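PDB 5CML: OsmC family protein from Rhodothermus marinus, which probably hydrolyses carboxyl esters through its alpha/beta-hydrolase domain, the part present here, which the full-length protein joins to an OsmC domain. Local coordinates for residues 32-37 with 104-109; 190-195 with 213-218; 222-227 with 238-243. All coordinates share one frame; numbering follows the deposited sequence. Where two conformers were deposited one is given.

Interaction 1 (32-37 with 104-109); sequences ALFAHC and LLIGHS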
ATOM      1  N   ALA A  32      -5.792   9.438   3.033  1.00 20.78           N
ATOM      2  CA  ALA A  32      -5.085   8.415   2.275  1.00 19.17           C
ATOM      3  C   ALA A  32      -5.120   7.126   3.054  1.00 21.44           C
ATOM      4  O   ALA A  32      -4.944   7.136   4.266  1.00 24.59           O
ATOM      5  CB  ALA A  32      -3.642   8.825   2.003  1.00 20.93           C
ATOM      6  N   LEU A  33      -5.325   6.012   2.356  1.00 21.18           N
ATOM      7  CA  LEU A  33      -5.155   4.686   2.927  1.00 21.55           C
ATOM      8  C   LEU A  33      -3.792   4.211   2.487  1.00 20.48           C
ATOM      9  O   LEU A  33      -3.483   4.248   1.295  1.00 21.11           O
ATOM     10  CB  LEU A  33      -6.244   3.707   2.454  1.00 23.62           C
ATOM     11  CG  LEU A  33      -6.039   2.243   2.855  1.00 28.36           C
ATOM     12  CD1 LEU A  33      -6.074   2.130   4.374  1.00 31.83           C
ATOM     13  CD2 LEU A  33      -7.084   1.298   2.213  1.00 33.17           C
ATOM     14  N   PHE A  34      -2.982   3.798   3.447  1.00 20.32           N
ATOM     15  CA  PHE A  34      -1.598   3.403   3.186  1.00 19.36           C
ATOM     16  C   PHE A  34      -1.399   1.979   3.674  1.00 20.31           C
ATOM     17  O   PHE A  34      -1.180   1.742   4.867  1.00 20.90           O
ATOM     18  CB  PHE A  34      -0.647   4.387   3.882  1.00 19.16           C
ATOM     19  CG  PHE A  34       0.822   4.189   3.586  1.00 21.70           C
ATOM     20  CD1 PHE A  34       1.279   3.296   2.634  1.00 22.52           C
ATOM     21  CD2 PHE A  34       1.755   4.941   4.291  1.00 24.17           C
ATOM     22  CE1 PHE A  34       2.648   3.152   2.384  1.00 24.26           C
ATOM     23  CE2 PHE A  34       3.121   4.811   4.049  1.00 26.09           C
ATOM     24  CZ  PHE A  34       3.567   3.908   3.089  1.00 24.73           C
ATOM     25  N   ALA A  35      -1.485   1.033   2.738  1.00 20.79           N
ATOM     26  CA  ALA A  35      -1.294  -0.385   3.042  1.00 20.12           C
ATOM     27  C   ALA A  35       0.160  -0.735   2.813  1.00 21.16           C
ATOM     28  O   ALA A  35       0.658  -0.576   1.714  1.00 21.81           O
ATOM     29  CB  ALA A  35      -2.170  -1.227   2.187  1.00 21.69           C
ATOM     30  N   HIS A  36       0.845  -1.205   3.842  1.00 20.45           N
ATOM     31  CA  HIS A  36       2.296  -1.325   3.747  1.00 21.26           C
ATOM     32  C   HIS A  36       2.837  -2.557   4.451  1.00 21.26           C
ATOM     33  O   HIS A  36       2.151  -3.176   5.285  1.00 21.94           O
ATOM     34  CB  HIS A  36       2.946  -0.083   4.349  1.00 22.42           C
ATOM     35  CG  HIS A  36       2.796  -0.023   5.827  1.00 24.15           C
ATOM     36  ND1 HIS A  36       3.699  -0.606   6.687  1.00 25.85           N
ATOM     37  CD2 HIS A  36       1.812   0.495   6.604  1.00 24.40           C
ATOM     38  CE1 HIS A  36       3.285  -0.431   7.931  1.00 25.59           C
ATOM     39  NE2 HIS A  36       2.142   0.228   7.906  1.00 24.93           N
ATOM     40  N   CYS A  37       4.097  -2.874   4.152  1.00 22.01           N
ATOM     41  CA  CYS A  37       4.764  -4.024   4.753  1.00 22.21           C
ATOM     42  C   CYS A  37       6.016  -3.607   5.521  1.00 25.19           C
ATOM     43  O   CYS A  37       6.926  -4.408   5.697  1.00 25.28           O
ATOM     44  CB  CYS A  37       5.123  -5.047   3.672  1.00 24.11           C
ATOM     45  SG  CYS A  37       3.632  -5.721   2.828  1.00 24.90           S
ATOM     46  N   LEU A 104      -6.860   9.046  -1.959  1.00 19.20           N
ATOM     47  CA  LEU A 104      -5.525   8.563  -2.345  1.00 19.17           C
ATOM     48  C   LEU A 104      -5.319   7.198  -1.730  1.00 19.07           C
ATOM     49  O   LEU A 104      -5.538   7.022  -0.521  1.00 21.24           O
ATOM     50  CB  LEU A 104      -4.433   9.531  -1.865  1.00 19.70           C
ATOM     51  CG  LEU A 104      -2.951   9.152  -2.007  1.00 20.91           C
ATOM     52  CD1 LEU A 104      -2.556   8.988  -3.438  1.00 20.72           C
ATOM     53  CD2 LEU A 104      -2.076  10.207  -1.348  1.00 22.02           C
ATOM     54  N   LEU A 105      -4.939   6.221  -2.560  1.00 18.48           N
ATOM     55  CA  LEU A 105      -4.491   4.931  -2.073  1.00 17.88           C
ATOM     56  C   LEU A 105      -2.994   4.835  -2.269  1.00 19.92           C
ATOM     57  O   LEU A 105      -2.489   5.164  -3.343  1.00 20.77           O
ATOM     58  CB  LEU A 105      -5.167   3.787  -2.830  1.00 20.75           C
ATOM     59  CG  LEU A 105      -6.663   3.630  -2.634  1.00 23.39           C
ATOM     60  CD1 LEU A 105      -7.168   2.385  -3.433  1.00 25.16           C
ATOM     61  CD2 LEU A 105      -7.084   3.536  -1.162  1.00 25.08           C
ATOM     62  N   ILE A 106      -2.313   4.329  -1.249  1.00 18.78           N
ATOM     63  CA  ILE A 106      -0.871   4.113  -1.273  1.00 19.71           C
ATOM     64  C   ILE A 106      -0.603   2.682  -0.854  1.00 18.99           C
ATOM     65  O   ILE A 106      -1.127   2.233   0.165  1.00 19.58           O
ATOM     66  CB  ILE A 106      -0.115   5.056  -0.292  1.00 19.16           C
ATOM     67  CG1 ILE A 106      -0.559   6.511  -0.449  1.00 19.18           C
ATOM     68  CG2 ILE A 106       1.399   4.898  -0.469  1.00 19.92           C
ATOM     69  CD1 ILE A 106      -0.157   7.417   0.753  1.00 21.10           C
ATOM     70  N   GLY A 107       0.230   1.969  -1.607  1.00 19.22           N
ATOM     71  CA  GLY A 107       0.570   0.610  -1.243  1.00 19.76           C
ATOM     72  C   GLY A 107       2.052   0.325  -1.361  1.00 20.24           C
ATOM     73  O   GLY A 107       2.662   0.635  -2.373  1.00 21.85           O
ATOM     74  N   HIS A 108       2.622  -0.311  -0.346  1.00 19.07           N
ATOM     75  CA  HIS A 108       4.020  -0.728  -0.385  1.00 19.76           C
ATOM     76  C   HIS A 108       4.110  -2.246  -0.500  1.00 18.31           C
ATOM     77  O   HIS A 108       3.377  -2.964   0.176  1.00 20.03           O
ATOM     78  CB  HIS A 108       4.743  -0.230   0.869  1.00 19.92           C
ATOM     79  CG  HIS A 108       6.020  -0.954   1.163  1.00 21.31           C
ATOM     80  ND1 HIS A 108       6.174  -1.787   2.252  1.00 21.90           N
ATOM     81  CD2 HIS A 108       7.221  -0.928   0.536  1.00 21.65           C
ATOM     82  CE1 HIS A 108       7.408  -2.261   2.271  1.00 22.81           C
ATOM     83  NE2 HIS A 108       8.060  -1.764   1.233  1.00 21.69           N
ATOM     84  N   SER A 109       4.981  -2.711  -1.391  1.00 19.62           N
ATOM     85  CA  SER A 109       5.286  -4.126  -1.569  1.00 21.89           C
ATOM     86  C   SER A 109       4.006  -4.881  -1.963  1.00 20.54           C
ATOM     87  O   SER A 109       3.282  -4.460  -2.878  1.00 20.69           O
ATOM     88  CB  SER A 109       5.936  -4.684  -0.290  1.00 22.49           C
ATOM     89  OG  SER A 109       6.376  -6.015  -0.454  1.00 23.14           O
TER

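Interaction 2 (190-195 with 213-218); sequences RPLLLF and QAARHP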
ATOM      1  N   ARG A 190      -7.321   6.110 -13.318  1.00 25.75           N
ATOM      2  CA  ARG A 190      -6.892   7.070 -12.295  0.50 25.25           C
ATOM      3  C   ARG A 190      -5.404   7.310 -12.457  1.00 23.33           C
ATOM      4  O   ARG A 190      -4.673   6.431 -12.876  1.00 24.04           O
ATOM      5  CB  ARG A 190      -7.165   6.578 -10.857  0.50 25.09           C
ATOM      6  CG  ARG A 190      -8.640   6.432 -10.431  0.50 27.05           C
ATOM      7  CD  ARG A 190      -9.406   7.758 -10.521  0.50 24.62           C
ATOM      8  NE  ARG A 190     -10.799   7.651 -10.086  0.50 24.52           N
ATOM      9  CZ  ARG A 190     -11.818   7.296 -10.871  0.50 27.23           C
ATOM     10  NH1 ARG A 190     -11.624   6.991 -12.155  0.50 26.80           N
ATOM     11  NH2 ARG A 190     -13.043   7.247 -10.365  0.50 29.88           N
ATOM     12  N   PRO A 191      -4.947   8.511 -12.114  1.00 21.41           N
ATOM     13  CA  PRO A 191      -3.500   8.748 -12.137  1.00 20.50           C
ATOM     14  C   PRO A 191      -2.729   7.791 -11.222  1.00 19.54           C
ATOM     15  O   PRO A 191      -3.147   7.479 -10.095  1.00 19.70           O
ATOM     16  CB  PRO A 191      -3.372  10.191 -11.641  1.00 21.79           C
ATOM     17  CG  PRO A 191      -4.668  10.823 -11.929  1.00 24.44           C
ATOM     18  CD  PRO A 191      -5.711   9.736 -11.838  1.00 23.17           C
ATOM     19  N   LEU A 192      -1.580   7.354 -11.728  1.00 19.30           N
ATOM     20  CA  LEU A 192      -0.716   6.379 -11.077  1.00 18.62           C
ATOM     21  C   LEU A 192       0.696   6.924 -10.901  1.00 18.93           C
ATOM     22  O   LEU A 192       1.262   7.499 -11.834  1.00 19.90           O
ATOM     23  CB  LEU A 192      -0.654   5.107 -11.923  1.00 19.83           C
ATOM     24  CG  LEU A 192       0.335   4.022 -11.486  1.00 21.85           C
ATOM     25  CD1 LEU A 192      -0.050   3.437 -10.147  1.00 21.88           C
ATOM     26  CD2 LEU A 192       0.456   2.922 -12.541  1.00 24.44           C
ATOM     27  N   LEU A 193       1.263   6.698  -9.726  1.00 17.47           N
ATOM     28  CA  LEU A 193       2.672   7.008  -9.456  1.00 16.96           C
ATOM     29  C   LEU A 193       3.361   5.775  -8.882  1.00 17.57           C
ATOM     30  O   LEU A 193       2.978   5.262  -7.828  1.00 19.16           O
ATOM     31  CB  LEU A 193       2.791   8.213  -8.496  1.00 18.20           C
ATOM     32  CG  LEU A 193       4.202   8.509  -7.979  1.00 17.88           C
ATOM     33  CD1 LEU A 193       5.183   8.804  -9.145  1.00 19.86           C
ATOM     34  CD2 LEU A 193       4.179   9.680  -6.990  1.00 19.07           C
ATOM     35  N   LEU A 194       4.349   5.271  -9.609  1.00 17.66           N
ATOM     36  CA  LEU A 194       5.132   4.126  -9.188  1.00 18.29           C
ATOM     37  C   LEU A 194       6.485   4.556  -8.653  1.00 17.78           C
ATOM     38  O   LEU A 194       7.226   5.222  -9.365  1.00 20.09           O
ATOM     39  CB  LEU A 194       5.380   3.189 -10.372  1.00 18.04           C
ATOM     40  CG  LEU A 194       4.142   2.630 -11.072  1.00 20.28           C
ATOM     41  CD1 LEU A 194       4.519   2.130 -12.462  1.00 23.16           C
ATOM     42  CD2 LEU A 194       3.550   1.515 -10.235  1.00 23.21           C
ATOM     43  N   PHE A 195       6.816   4.140  -7.438  1.00 17.18           N
ATOM     44  CA  PHE A 195       8.167   4.274  -6.897  1.00 17.48           C
ATOM     45  C   PHE A 195       8.829   2.922  -6.897  1.00 15.84           C
ATOM     46  O   PHE A 195       8.193   1.942  -6.508  1.00 18.84           O
ATOM     47  CB  PHE A 195       8.170   4.767  -5.453  1.00 17.47           C
ATOM     48  CG  PHE A 195       7.659   6.165  -5.244  1.00 17.73           C
ATOM     49  CD1 PHE A 195       8.523   7.244  -5.262  1.00 17.99           C
ATOM     50  CD2 PHE A 195       6.324   6.394  -4.937  1.00 18.80           C
ATOM     51  CE1 PHE A 195       8.047   8.537  -5.005  1.00 18.99           C
ATOM     52  CE2 PHE A 195       5.857   7.665  -4.690  1.00 18.23           C
ATOM     53  CZ  PHE A 195       6.727   8.739  -4.725  1.00 19.14           C
ATOM     54  N   GLN A 213       3.977  -0.146 -18.239  1.00 23.16           N
ATOM     55  CA  GLN A 213       3.521  -0.481 -19.585  1.00 24.91           C
ATOM     56  C   GLN A 213       2.033  -0.840 -19.611  1.00 26.53           C
ATOM     57  O   GLN A 213       1.325  -0.557 -20.597  1.00 28.91           O
ATOM     58  CB  GLN A 213       4.380  -1.618 -20.140  1.00 27.65           C
ATOM     59  CG  GLN A 213       5.819  -1.210 -20.398  1.00 36.65           C
ATOM     60  CD  GLN A 213       6.648  -2.339 -20.977  1.00 47.09           C
ATOM     61  OE1 GLN A 213       6.311  -2.885 -22.027  1.00 50.28           O
ATOM     62  NE2 GLN A 213       7.740  -2.693 -20.299  1.00 51.20           N
ATOM     63  N   ALA A 214       1.550  -1.445 -18.531  1.00 24.95           N
ATOM     64  CA  ALA A 214       0.151  -1.872 -18.454  1.00 25.17           C
ATOM     65  C   ALA A 214      -0.755  -0.667 -18.296  1.00 25.63           C
ATOM     66  O   ALA A 214      -1.870  -0.638 -18.810  1.00 26.49           O
ATOM     67  CB  ALA A 214      -0.048  -2.830 -17.287  1.00 27.20           C
ATOM     68  N   ALA A 215      -0.275   0.316 -17.531  1.00 24.94           N
ATOM     69  CA  ALA A 215      -1.064   1.485 -17.223  1.00 24.13           C
ATOM     70  C   ALA A 215      -1.263   2.392 -18.429  1.00 24.72           C
ATOM     71  O   ALA A 215      -0.546   2.315 -19.438  1.00 25.70           O
ATOM     72  CB  ALA A 215      -0.411   2.257 -16.106  1.00 23.02           C
ATOM     73  N   ARG A 216      -2.264   3.252 -18.303  1.00 23.76           N
ATOM     74  CA  ARG A 216      -2.511   4.312 -19.265  1.00 23.68           C
ATOM     75  C   ARG A 216      -2.199   5.629 -18.573  1.00 23.97           C
ATOM     76  O   ARG A 216      -2.101   5.690 -17.341  1.00 24.36           O
ATOM     77  CB  ARG A 216      -3.958   4.267 -19.761  1.00 28.84           C
ATOM     78  CG  ARG A 216      -4.296   2.978 -20.504  1.00 34.87           C
ATOM     79  CD  ARG A 216      -5.759   2.901 -20.921  1.00 43.58           C
ATOM     80  NE  ARG A 216      -6.029   1.684 -21.679  1.00 50.23           N
ATOM     81  CZ  ARG A 216      -7.204   1.059 -21.701  1.00 53.31           C
ATOM     82  NH1 ARG A 216      -8.230   1.531 -20.998  1.00 53.79           N
ATOM     83  NH2 ARG A 216      -7.355  -0.044 -22.421  1.00 55.70           N
ATOM     84  N   HIS A 217      -2.047   6.687 -19.348  1.00 25.02           N
ATOM     85  CA  HIS A 217      -1.806   7.985 -18.741  1.00 24.48           C
ATOM     86  C   HIS A 217      -3.036   8.483 -18.000  1.00 25.65           C
ATOM     87  O   HIS A 217      -4.165   8.123 -18.372  1.00 27.59           O
ATOM     88  CB  HIS A 217      -1.365   8.996 -19.783  1.00 25.13           C
ATOM     89  CG  HIS A 217       0.075   8.851 -20.126  1.00 24.88           C
ATOM     90  ND1 HIS A 217       1.073   9.336 -19.311  1.00 25.56           N
ATOM     91  CD2 HIS A 217       0.689   8.196 -21.135  1.00 26.02           C
ATOM     92  CE1 HIS A 217       2.246   9.020 -19.830  1.00 26.20           C
ATOM     93  NE2 HIS A 217       2.042   8.318 -20.931  1.00 25.51           N
ATOM     94  N   PRO A 218      -2.818   9.291 -16.935  1.00 25.05           N
ATOM     95  CA  PRO A 218      -1.486   9.693 -16.457  1.00 23.46           C
ATOM     96  C   PRO A 218      -0.790   8.598 -15.669  1.00 23.18           C
ATOM     97  O   PRO A 218      -1.368   7.992 -14.754  1.00 24.05           O
ATOM     98  CB  PRO A 218      -1.764  10.893 -15.550  1.00 25.23           C
ATOM     99  CG  PRO A 218      -3.216  11.163 -15.670  1.00 26.62           C
ATOM    100  CD  PRO A 218      -3.885  10.010 -16.224  1.00 26.66           C
TER
HETATM  101  O   HOH W   1      -3.156   5.374 -14.757  1.00 25.47           O

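Interaction 3 (222-227 with 238-243); sequences VSLDQA and AFVGEV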
ATOM      1  N   VAL A 222       9.062   7.161 -10.344  1.00 17.46           N
ATOM      2  CA  VAL A 222      10.178   7.795  -9.650  1.00 18.05           C
ATOM      3  C   VAL A 222      11.146   6.734  -9.141  1.00 18.81           C
ATOM      4  O   VAL A 222      10.769   5.791  -8.426  1.00 19.03           O
ATOM      5  CB  VAL A 222       9.664   8.689  -8.488  1.00 18.95           C
ATOM      6  CG1 VAL A 222      10.824   9.172  -7.561  1.00 19.63           C
ATOM      7  CG2 VAL A 222       8.920   9.850  -9.082  1.00 19.57           C
ATOM      8  N   SER A 223      12.398   6.891  -9.545  1.00 19.84           N
ATOM      9  CA  SER A 223      13.459   5.999  -9.134  1.00 18.83           C
ATOM     10  C   SER A 223      13.920   6.239  -7.697  1.00 20.06           C
ATOM     11  O   SER A 223      14.157   7.393  -7.286  1.00 21.35           O
ATOM     12  CB  SER A 223      14.650   6.155 -10.087  1.00 19.40           C
ATOM     13  OG  SER A 223      15.732   5.363  -9.665  1.00 21.65           O
ATOM     14  N   LEU A 224      14.076   5.156  -6.937  1.00 20.72           N
ATOM     15  CA  LEU A 224      14.602   5.249  -5.560  1.00 23.21           C
ATOM     16  C   LEU A 224      16.116   4.954  -5.461  1.00 27.93           C
ATOM     17  O   LEU A 224      16.632   4.694  -4.378  1.00 29.77           O
ATOM     18  CB  LEU A 224      13.830   4.302  -4.632  1.00 21.00           C
ATOM     19  CG  LEU A 224      12.330   4.571  -4.544  1.00 23.38           C
ATOM     20  CD1 LEU A 224      11.623   3.641  -3.546  1.00 24.42           C
ATOM     21  CD2 LEU A 224      12.104   6.025  -4.169  1.00 24.58           C
ATOM     22  N   ASP A 225      16.810   5.029  -6.591  1.00 27.60           N
ATOM     23  CA  ASP A 225      18.286   4.949  -6.656  1.00 29.62           C
ATOM     24  C   ASP A 225      18.867   3.727  -5.913  1.00 32.41           C
ATOM     25  O   ASP A 225      18.806   2.608  -6.440  1.00 37.73           O
ATOM     26  CB  ASP A 225      18.876   6.262  -6.132  1.00 30.57           C
ATOM     27  CG  ASP A 225      20.353   6.395  -6.406  1.00 34.59           C
ATOM     28  OD1 ASP A 225      20.915   5.563  -7.171  1.00 34.92           O
ATOM     29  OD2 ASP A 225      20.942   7.367  -5.875  1.00 38.12           O
ATOM     30  N   GLN A 226      19.405   3.914  -4.710  1.00 31.07           N
ATOM     31  CA  GLN A 226      20.082   2.828  -3.977  1.00 30.01           C
ATOM     32  C   GLN A 226      19.272   2.296  -2.787  1.00 27.59           C
ATOM     33  O   GLN A 226      19.793   1.591  -1.929  1.00 27.64           O
ATOM     34  CB  GLN A 226      21.447   3.303  -3.460  1.00 33.84           C
ATOM     35  CG  GLN A 226      22.439   3.749  -4.525  1.00 37.74           C
ATOM     36  CD  GLN A 226      22.872   2.624  -5.445  1.00 41.01           C
ATOM     37  OE1 GLN A 226      22.785   2.740  -6.666  1.00 44.30           O
ATOM     38  NE2 GLN A 226      23.355   1.533  -4.865  1.00 41.32           N
ATOM     39  N   ALA A 227      18.004   2.654  -2.716  1.00 24.55           N
ATOM     40  CA  ALA A 227      17.164   2.219  -1.611  1.00 24.25           C
ATOM     41  C   ALA A 227      16.937   0.707  -1.635  1.00 23.68           C
ATOM     42  O   ALA A 227      17.005   0.056  -2.695  1.00 24.90           O
ATOM     43  CB  ALA A 227      15.837   2.939  -1.655  1.00 25.71           C
ATOM     44  N   ALA A 238      11.612   9.744   3.475  1.00 23.75           N
ATOM     45  CA  ALA A 238      11.177  11.141   3.447  1.00 21.69           C
ATOM     46  C   ALA A 238      10.933  11.627   2.022  1.00 21.20           C
ATOM     47  O   ALA A 238       9.993  12.356   1.750  1.00 22.94           O
ATOM     48  CB  ALA A 238      12.214  12.043   4.138  1.00 22.94           C
ATOM     49  N   PHE A 239      11.836  11.236   1.139  1.00 21.21           N
ATOM     50  CA  PHE A 239      11.765  11.514  -0.293  1.00 21.89           C
ATOM     51  C   PHE A 239      10.452  10.979  -0.884  1.00 20.75           C
ATOM     52  O   PHE A 239       9.720  11.700  -1.561  1.00 21.23           O
ATOM     53  CB  PHE A 239      13.002  10.872  -0.924  1.00 23.59           C
ATOM     54  CG  PHE A 239      13.034  10.829  -2.426  1.00 22.78           C
ATOM     55  CD1 PHE A 239      13.053  11.989  -3.186  1.00 24.15           C
ATOM     56  CD2 PHE A 239      13.182   9.616  -3.074  1.00 23.17           C
ATOM     57  CE1 PHE A 239      13.198  11.937  -4.571  1.00 21.63           C
ATOM     58  CE2 PHE A 239      13.310   9.557  -4.466  1.00 23.83           C
ATOM     59  CZ  PHE A 239      13.312  10.718  -5.211  1.00 21.74           C
ATOM     60  N   VAL A 240      10.148   9.720  -0.597  1.00 19.82           N
ATOM     61  CA  VAL A 240       8.921   9.115  -1.103  1.00 20.39           C
ATOM     62  C   VAL A 240       7.711   9.907  -0.608  1.00 19.84           C
ATOM     63  O   VAL A 240       6.863  10.305  -1.398  1.00 21.67           O
ATOM     64  CB  VAL A 240       8.802   7.635  -0.693  1.00 22.17           C
ATOM     65  CG1 VAL A 240       7.397   7.075  -1.021  1.00 24.53           C
ATOM     66  CG2 VAL A 240       9.853   6.813  -1.409  1.00 24.11           C
ATOM     67  N   GLY A 241       7.657  10.181   0.682  1.00 21.66           N
ATOM     68  CA  GLY A 241       6.515  10.886   1.253  1.00 21.27           C
ATOM     69  C   GLY A 241       6.329  12.293   0.676  1.00 20.97           C
ATOM     70  O   GLY A 241       5.221  12.692   0.351  1.00 21.53           O
ATOM     71  N   GLU A 242       7.421  13.037   0.518  1.00 21.59           N
ATOM     72  CA  GLU A 242       7.344  14.429   0.041  1.00 21.44           C
ATOM     73  C   GLU A 242       6.928  14.478  -1.434  1.00 19.92           C
ATOM     74  O   GLU A 242       6.082  15.276  -1.828  1.00 21.21           O
ATOM     75  CB  GLU A 242       8.689  15.168   0.266  1.00 26.74           C
ATOM     76  CG  GLU A 242       9.007  15.346   1.737  1.00 33.33           C
ATOM     77  CD  GLU A 242      10.275  16.117   2.022  1.00 39.23           C
ATOM     78  OE1 GLU A 242      10.909  16.634   1.077  1.00 40.89           O
ATOM     79  OE2 GLU A 242      10.616  16.254   3.220  1.00 43.14           O
ATOM     80  N   VAL A 243       7.513  13.613  -2.254  1.00 18.45           N
ATOM     81  CA  VAL A 243       7.167  13.593  -3.661  1.00 17.83           C
ATOM     82  C   VAL A 243       5.730  13.121  -3.851  1.00 17.09           C
ATOM     83  O   VAL A 243       4.989  13.684  -4.638  1.00 17.84           O
ATOM     84  CB  VAL A 243       8.134  12.696  -4.445  1.00 18.18           C
ATOM     85  CG1 VAL A 243       7.690  12.502  -5.877  1.00 19.73           C
ATOM     86  CG2 VAL A 243       9.577  13.303  -4.417  1.00 18.91           C
TER

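Interaction 1 (32-37 with 104-109)
Ala32 opens the pairing of two parallel strands; its CB lies 3.9 Å from Leu104 CD2, and a small methyl suits this spot because Ile106 CD1 also packs against it. At Leu33 the backbone takes over: N donates to Leu104 O (3.1 Å), and O receives Ile106 N (2.8 Å) almost along the C=O axis. The Leu33 side chain lies alongside that of Leu105, CB to CD2 3.7 Å, on the face covered by helix 85-98. Phe34 turns to the other face, under helix 45-56. With CG anti to the backbone N (chi1 -174°), its ring crosses Ile106 obliquely, CD1 meeting CG2 at 3.5 Å. These are central strands of an alpha/beta-hydrolase sheet, and 104-109 runs into what is probably the nucleophile elbow, with Ser109 in the strained conformation (phi 60°) expected there. Ala35 continues the ladder, its N bonding Ile106 O and its O receiving His108 N (2.9 Å); the facing residue is Gly107, so little bulk builds up beside the elbow. His36 sends its ring away from 104-109, ND1 bonding the backbone N of Phe38. Past the strand, Cys37 N donates to His108 ND1 (3.0 Å, 156°) in the plane of the imidazole. ND1 is thus an acceptor, consistent with the proton being on NE2, which bonds His229 O; the two bonds fix the ring's rotation. Ser109 CB sits over the centre of that ring, 3.7 Å above its plane, while Ser109 OG bonds His229 NE2, as in a Ser-His-Asp triad.

Interaction 2 (190-195 with 213-218)
With CG anti to the backbone N (chi1 173°) and the second torsion near +60°, Leu192 brings its CD2 branch to the methyl of Ala215, while the cis peptide before Pro218 bends the chain so that this proline comes back beside Pro191. Leu192 CD2 and Ala215 CB meet at 3.7 Å. A methyl is well suited to this place, where the chain leaves helix 206-214 and Ala215 also packs on Val185 of helix 181-187. The one direct hydrogen bond between the segments runs from Leu192 N to Pro218 O, 3.1 Å long and fairly straight at 156°. Its donor stands above the carbonyl plane instead of on a lone pair. The same oxygen takes a CA-H...O contact from Pro191 CA at 3.5 Å. The two proline rings lie side by side and point the same way, CG to CG 4.0 Å; lacking N-H groups, they can flank the bond without adding donors that need partners. Water 1 bridges the backbones, 2.6 Å from Arg190 O and 2.8 Å from Arg216 O. The Arg190 side chain leads elsewhere, NE bonding Val125 O and NH2 bonding Pro123 O. Leu192 goes on to pair with Ser220, so Pro218 O makes an early rung between parallel strands 192-196 and 219-223, at the return of a beta-alpha-beta crossover through helix 206-214.

Interaction 3 (222-227 with 238-243)
The Phe239 ring, projecting from helix 234-252, makes most of the contacts with residues 222-224. Its CZ meets Val222 CG1 tip to tip at 3.8 Å, the valine branch standing oblique to the ring. At the ring's edge, CE2 lies 3.7 Å from Ser223 O, which is in the ring plane, where the slightly positive C-H rim faces the carbonyl. Leu224 CD2 touches the same edge, 3.7 Å from Phe239 CE2. The Leu224 side chain crosses that of Val240 at about a right angle, CD2 lying 3.6 Å from Val240 CG2. Looser is the approach of Val222 CG2 to Val243 CG1, at 4.3 Å. Two torsions set this up: Phe239 CG is anti to the backbone N (chi1 170°), sending the ring out from the helix, whereas Leu224 CG is anti to the carbonyl carbon, which carries its end toward the helix. An alanine at Phe239 would take away the ring and would probably loosen the packing of helix 234-252 on Val222 and Leu224. Behind these side chains, Leu224 starts a type II' turn closed by Ala227 N bonding Leu224 O (3.0 Å). Ser223 OG accepts from Asp225 N (3.3 Å) in an ST turn, so a serine suits the place just before the bend. Further out, Phe195 of strand 192-196 packs against Val222, Leu224 and Val240, and Ala227 O bonds Ser197 OG. Beyond the turn the chain leads to His229, probably the triad histidine, before helix 234-252 begins. Between the segments the contact is nearly all apolar, so strand end and helix are held mainly by fit of shape, well buried at Leu224 and Val240 and partly open to solvent around Phe239, with the carbonyl at the ring edge the chief polar touch.

Overall arrangement
All three contacts reach the same eight-stranded sheet. Interaction 1 lies near its middle, its centre about 15 Å from the centres of interactions 2 and 3, which it does not touch. Interactions 2 and 3, with centres about 17 Å apart, nevertheless join through neighbouring strands: Leu194 O is 2.8 Å from Val222 N, probably a hydrogen bond, and Phe195 CD1 packs on Val222 CB at 3.7 Å. The presumed triad draws on all three neighbourhoods. Ser109 ends the second segment of interaction 1, Asp200 follows the strand that begins in interaction 2, and His229 sits in the loop between the two segments of interaction 3.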